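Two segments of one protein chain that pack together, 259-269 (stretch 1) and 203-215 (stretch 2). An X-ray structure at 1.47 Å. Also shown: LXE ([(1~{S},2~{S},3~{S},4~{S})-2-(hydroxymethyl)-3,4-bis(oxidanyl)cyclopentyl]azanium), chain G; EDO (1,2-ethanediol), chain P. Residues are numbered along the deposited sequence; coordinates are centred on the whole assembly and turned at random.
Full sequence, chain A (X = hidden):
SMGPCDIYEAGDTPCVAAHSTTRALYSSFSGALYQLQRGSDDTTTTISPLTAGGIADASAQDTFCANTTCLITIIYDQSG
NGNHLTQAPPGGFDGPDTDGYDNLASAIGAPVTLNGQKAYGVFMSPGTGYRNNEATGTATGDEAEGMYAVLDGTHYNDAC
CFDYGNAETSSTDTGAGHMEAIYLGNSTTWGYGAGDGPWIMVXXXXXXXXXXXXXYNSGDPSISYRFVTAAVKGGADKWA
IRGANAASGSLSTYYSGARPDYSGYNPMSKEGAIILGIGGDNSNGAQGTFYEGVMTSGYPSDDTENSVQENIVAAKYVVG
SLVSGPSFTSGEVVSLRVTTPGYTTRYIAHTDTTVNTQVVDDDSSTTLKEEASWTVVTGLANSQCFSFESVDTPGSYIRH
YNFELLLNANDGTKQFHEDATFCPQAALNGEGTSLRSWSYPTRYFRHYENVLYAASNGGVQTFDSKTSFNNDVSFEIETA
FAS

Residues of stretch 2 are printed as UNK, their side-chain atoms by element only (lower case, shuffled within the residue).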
# COMPACT_ATOMS: atom_id res chain seq x y z
N ARG A 259 21.61 -21.64 4.29
CA ARG A 259 20.99 -21.32 3.01
C ARG A 259 20.33 -22.54 2.37
O ARG A 259 20.79 -23.66 2.67
CB ARG A 259 21.94 -20.76 1.93
CG ARG A 259 22.59 -19.44 2.30
CD ARG A 259 21.70 -18.23 1.99
NE ARG A 259 22.31 -17.07 2.63
CZ ARG A 259 21.68 -15.89 2.79
NH1 ARG A 259 20.46 -15.69 2.32
NH2 ARG A 259 22.32 -14.95 3.41
N PRO A 260 19.27 -22.35 1.58
CA PRO A 260 18.60 -23.44 0.89
C PRO A 260 19.66 -24.16 0.05
O PRO A 260 20.44 -23.47 -0.59
CB PRO A 260 17.55 -22.79 0.01
CG PRO A 260 17.26 -21.44 0.70
CD PRO A 260 18.58 -21.06 1.26
N ASP A 261 19.68 -25.49 0.11
CA ASP A 261 20.73 -26.30 -0.55
C ASP A 261 20.31 -26.45 -2.03
O ASP A 261 19.97 -27.56 -2.49
CB ASP A 261 20.97 -27.61 0.24
CG ASP A 261 21.64 -27.51 1.63
OD1 ASP A 261 22.56 -26.71 1.84
OD2 ASP A 261 21.25 -28.27 2.55
N TYR A 262 20.25 -25.35 -2.79
CA TYR A 262 19.95 -25.30 -4.24
C TYR A 262 20.98 -24.37 -4.90
O TYR A 262 21.51 -23.49 -4.21
CB TYR A 262 18.55 -24.79 -4.57
CG TYR A 262 17.45 -25.56 -3.88
CD1 TYR A 262 17.07 -25.23 -2.60
CD2 TYR A 262 16.84 -26.66 -4.49
CE1 TYR A 262 16.13 -25.97 -1.91
CE2 TYR A 262 15.90 -27.41 -3.81
CZ TYR A 262 15.53 -27.05 -2.52
OH TYR A 262 14.60 -27.74 -1.82
N SER A 263 21.39 -24.65 -6.15
CA SER A 263 22.48 -23.93 -6.83
C SER A 263 22.20 -22.43 -6.81
O SER A 263 21.12 -22.03 -7.28
CB SER A 263 22.65 -24.37 -8.29
OG SER A 263 23.29 -25.63 -8.38
N GLY A 264 23.17 -21.66 -6.36
CA GLY A 264 23.20 -20.20 -6.54
C GLY A 264 22.80 -19.47 -5.28
O GLY A 264 22.95 -18.26 -5.27
N TYR A 265 22.48 -20.15 -4.17
CA TYR A 265 22.11 -19.44 -2.91
C TYR A 265 23.20 -19.45 -1.86
O TYR A 265 23.02 -18.89 -0.76
CB TYR A 265 20.79 -20.01 -2.39
CG TYR A 265 19.68 -19.82 -3.36
CD1 TYR A 265 19.18 -18.56 -3.65
CD2 TYR A 265 19.15 -20.86 -4.10
CE1 TYR A 265 18.17 -18.36 -4.57
CE2 TYR A 265 18.16 -20.69 -5.04
CZ TYR A 265 17.64 -19.43 -5.28
OH TYR A 265 16.67 -19.30 -6.19
N ASN A 266 24.40 -20.02 -2.12
CA ASN A 266 25.49 -19.92 -1.17
C ASN A 266 26.80 -20.06 -1.94
O ASN A 266 26.93 -21.07 -2.63
CB ASN A 266 25.42 -20.99 -0.08
CG ASN A 266 26.44 -20.81 0.98
OD1 ASN A 266 26.61 -19.74 1.56
ND2 ASN A 266 27.18 -21.89 1.27
N PRO A 267 27.73 -19.09 -1.85
CA PRO A 267 27.48 -17.79 -1.23
C PRO A 267 26.43 -17.00 -2.03
O PRO A 267 26.07 -17.27 -3.17
CB PRO A 267 28.81 -17.04 -1.29
CG PRO A 267 29.50 -17.68 -2.47
CD PRO A 267 29.09 -19.14 -2.41
N MET A 268 25.89 -15.96 -1.37
CA MET A 268 24.97 -15.02 -2.04
C MET A 268 25.77 -14.03 -2.89
O MET A 268 27.01 -13.88 -2.62
CB MET A 268 24.13 -14.23 -0.99
CG MET A 268 23.19 -15.12 -0.19
SD MET A 268 21.80 -15.76 -1.02
CE MET A 268 20.81 -14.25 -1.14
N SER A 269 25.06 -13.34 -3.78
CA SER A 269 25.58 -12.34 -4.74
C SER A 269 24.78 -11.03 -4.62
O SER A 269 24.25 -10.56 -5.62
CB SER A 269 25.50 -12.88 -6.12
OG SER A 269 26.28 -14.06 -6.18
N UNK A 203 12.76 -13.37 -0.42
CA UNK A 203 13.00 -13.38 -1.89
C UNK A 203 14.50 -13.38 -2.05
O UNK A 203 15.18 -12.39 -1.73
c UNK A 203 12.25 -12.26 -4.06
c UNK A 203 12.30 -12.20 -2.55
o UNK A 203 12.97 -13.17 -4.60
o UNK A 203 11.43 -11.46 -4.63
N UNK A 204 15.02 -14.49 -2.62
CA UNK A 204 16.47 -14.62 -2.91
C UNK A 204 16.70 -14.66 -4.43
O UNK A 204 17.84 -14.93 -4.81
c UNK A 204 17.04 -15.86 -2.24
s UNK A 204 17.97 -17.10 0.05
c UNK A 204 16.97 -15.80 -0.73
c UNK A 204 17.25 -17.10 1.70
N UNK A 205 15.67 -14.33 -5.20
CA UNK A 205 15.60 -14.33 -6.68
C UNK A 205 15.43 -15.78 -7.19
O UNK A 205 16.18 -16.68 -6.77
o UNK A 205 15.70 -11.53 -9.83
c UNK A 205 15.55 -12.64 -9.32
c UNK A 205 16.81 -13.63 -7.30
o UNK A 205 14.25 -13.13 -9.18
c UNK A 205 16.72 -13.45 -8.81
N UNK A 206 14.45 -15.91 -8.06
CA UNK A 206 13.95 -17.18 -8.64
C UNK A 206 13.52 -18.10 -7.51
O UNK A 206 13.49 -19.33 -7.67
o UNK A 206 16.72 -16.90 -10.88
n UNK A 206 14.68 -16.06 -11.18
c UNK A 206 15.53 -16.87 -10.60
c UNK A 206 15.01 -17.83 -9.53
N UNK A 207 13.06 -17.52 -6.41
CA UNK A 207 12.56 -18.29 -5.26
C UNK A 207 12.12 -17.27 -4.19
O UNK A 207 12.94 -16.47 -3.82
c UNK A 207 13.33 -20.73 -5.09
n UNK A 207 14.40 -21.34 -5.59
o UNK A 207 12.20 -21.24 -5.09
c UNK A 207 13.56 -19.27 -4.67
N UNK A 208 10.92 -17.50 -3.67
CA UNK A 208 10.51 -17.00 -2.33
C UNK A 208 10.64 -18.20 -1.43
O UNK A 208 10.07 -19.27 -1.76
c UNK A 208 9.59 -14.21 -3.26
c UNK A 208 9.08 -16.51 -2.41
c UNK A 208 7.28 -15.08 -3.36
c UNK A 208 8.75 -15.43 -3.43
N UNK A 209 11.42 -18.09 -0.39
CA UNK A 209 11.68 -19.18 0.56
C UNK A 209 10.92 -18.95 1.85
O UNK A 209 11.07 -17.93 2.52
c UNK A 209 13.95 -19.92 -0.31
c UNK A 209 14.56 -21.86 -1.59
c UNK A 209 15.63 -19.79 -2.01
c UNK A 209 13.17 -19.31 0.84
c UNK A 209 13.82 -21.27 -0.58
c UNK A 209 14.86 -19.19 -1.03
c UNK A 209 15.45 -21.11 -2.31
N UNK A 210 10.20 -19.98 2.26
CA UNK A 210 9.52 -20.06 3.57
C UNK A 210 10.35 -20.85 4.57
O UNK A 210 9.97 -21.02 5.74
c UNK A 210 8.15 -20.64 3.42
o UNK A 210 8.25 -21.94 2.80
N UNK A 211 11.55 -21.26 4.18
CA UNK A 211 12.53 -21.97 5.02
C UNK A 211 13.58 -22.63 4.14
O UNK A 211 13.68 -22.26 2.98
N UNK A 212 14.26 -23.64 4.68
CA UNK A 212 15.39 -24.32 4.00
C UNK A 212 14.95 -24.96 2.68
O UNK A 212 15.79 -25.05 1.75
c UNK A 212 15.99 -25.35 4.94
N UNK A 213 13.74 -25.49 2.57
CA UNK A 213 13.32 -26.29 1.41
C UNK A 213 12.63 -25.41 0.37
O UNK A 213 11.93 -24.43 0.73
o UNK A 213 12.54 -29.16 3.53
c UNK A 213 13.18 -28.50 2.68
o UNK A 213 14.40 -28.61 2.54
c UNK A 213 12.44 -27.48 1.83
N UNK A 214 12.83 -25.69 -0.91
CA UNK A 214 11.95 -25.11 -1.95
C UNK A 214 10.51 -25.54 -1.66
O UNK A 214 10.32 -26.66 -1.04
o UNK A 214 13.49 -26.18 -5.79
c UNK A 214 12.29 -25.47 -3.40
c UNK A 214 13.84 -25.06 -5.38
c UNK A 214 13.44 -24.65 -3.97
o UNK A 214 14.47 -24.26 -6.08
N UNK A 215 9.56 -24.67 -1.97
CA UNK A 215 8.11 -24.94 -1.75
C UNK A 215 7.70 -24.90 -0.27
O UNK A 215 7.99 -23.93 0.42
C1' LXE G . 13.17 -12.49 -9.80
C2' LXE G . 12.56 -11.25 -9.15
O2' LXE G . 13.49 -10.25 -8.98
C3' LXE G . 12.08 -11.83 -7.88
O3' LXE G . 11.24 -10.82 -7.18
C4' LXE G . 11.24 -12.98 -8.39
C5' LXE G . 11.05 -14.08 -7.36
O5' LXE G . 12.25 -14.57 -6.80
C6' LXE G . 12.03 -13.46 -9.67
N1' LXE G . 11.06 -13.37 -10.80
C1 EDO P . 10.14 -24.99 9.02
O1 EDO P . 9.40 -26.04 8.37
C2 EDO P . 11.01 -24.03 8.25
O2 EDO P . 10.64 -22.57 8.09
O HOH W 1 17.63 -27.02 1.47

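Position 203 has two side-chain carbons, the second carrying two oxygens, and reaches nothing on stretch 1. The carboxylate is Asp203; it accepts hydrogen bonds from LXE O3' to OD2 (2.6 Å) and from LXE O5' to OD1 (2.7 Å).

Position 204 is an unbranched chain of two carbons, a sulfur and a terminal carbon. The sulfur lies near Pro260, the terminal carbon near Arg259, and the carbons before the sulfur near Tyr265 and Met268. This is Met204. Its CB is 3.6 Å from Tyr265 CE1, its SD 4.2 Å from Pro260 CD, and its CG 4.2 Å from Met268 CE; Arg259 NH1 gives SD a weak hydrogen bond at 3.7 Å.

Position 205 carries three carbons, the third with two oxygens. One oxygen sits 1.4 Å from LXE C1', a covalent bond, so the residue is Glu205, esterified to the ligand through OE2. Its CA-to-CB bond points sideways and the end of the side chain leads away from stretch 1, but its carbonyl O accepts a hydrogen bond from Tyr265 OH at 2.7 Å.

Position 206 holds two carbons, the second bearing one oxygen and one nitrogen, the pattern of an amide. It barely meets stretch 1, its CB standing 4.0 Å from Tyr265 OH. It is Asn206. Position 207 has the same atoms, but its amide nitrogen lies beside the Tyr265 hydroxyl; it is Asn207. The CA-to-CB bond of Asn207 points toward stretch 1, and ND2 donates to Tyr265 OH at 3.1 Å with an angle of 152°.

Position 208 has four carbons forked at the second and no contact with stretch 1: Leu208. Position 209 has one carbon followed by a six-carbon ring without a hydroxyl, packed under Pro260 and against Tyr265, hence Phe209. Pro260 CG stands 3.4 Å from the centroid of this ring, only 6° off its normal, a CH-pi contact over the face. The ring edge meets the face of Tyr265, with centroids 5.1 Å apart and planes at 89°.

Position 210, one carbon and one oxygen, is Ser210, remote from stretch 1. Position 211 lacks side-chain atoms and is Gly211; an ideal CB there would fall 2.5 Å from EDO O2. Position 212 has a single carbon, so it is Ala212. Its carbonyl does the work, with O 3.4 Å from Pro260 CA in a CA-H...O contact and a water bridging it to Asp261 N.

Position 213 has two carbons and two terminal oxygens: Asp213, whose CB points away from stretch 1. Position 214 extends this by one carbon, and its chain lies over the Tyr262 ring, giving Glu214. CG lies 3.5 Å from the Tyr262 ring centroid, 13° off the normal, while Glu214 N donates to Tyr262 OH at 2.9 Å. OE2 also accepts from Asn207 ND2 at 3.0 Å, tying two parts of stretch 2 together. Position 215 has no side chain, and its positive phi suits Gly215.

The contact, burying 533 Å² in total, is built on Pro260, Tyr262 and Tyr265, all pointing toward stretch 2. Phe209 receives Pro260 on its face and presents its edge to Tyr265. The hydroxyls anchor the tyrosines: that of Tyr265 both donates to Glu205 O and accepts from Asn207, linking stretch 1 to the backbone of the ligand-bearing residue.

Stretch 2, residues 203-215: DMENNLFSGADEG
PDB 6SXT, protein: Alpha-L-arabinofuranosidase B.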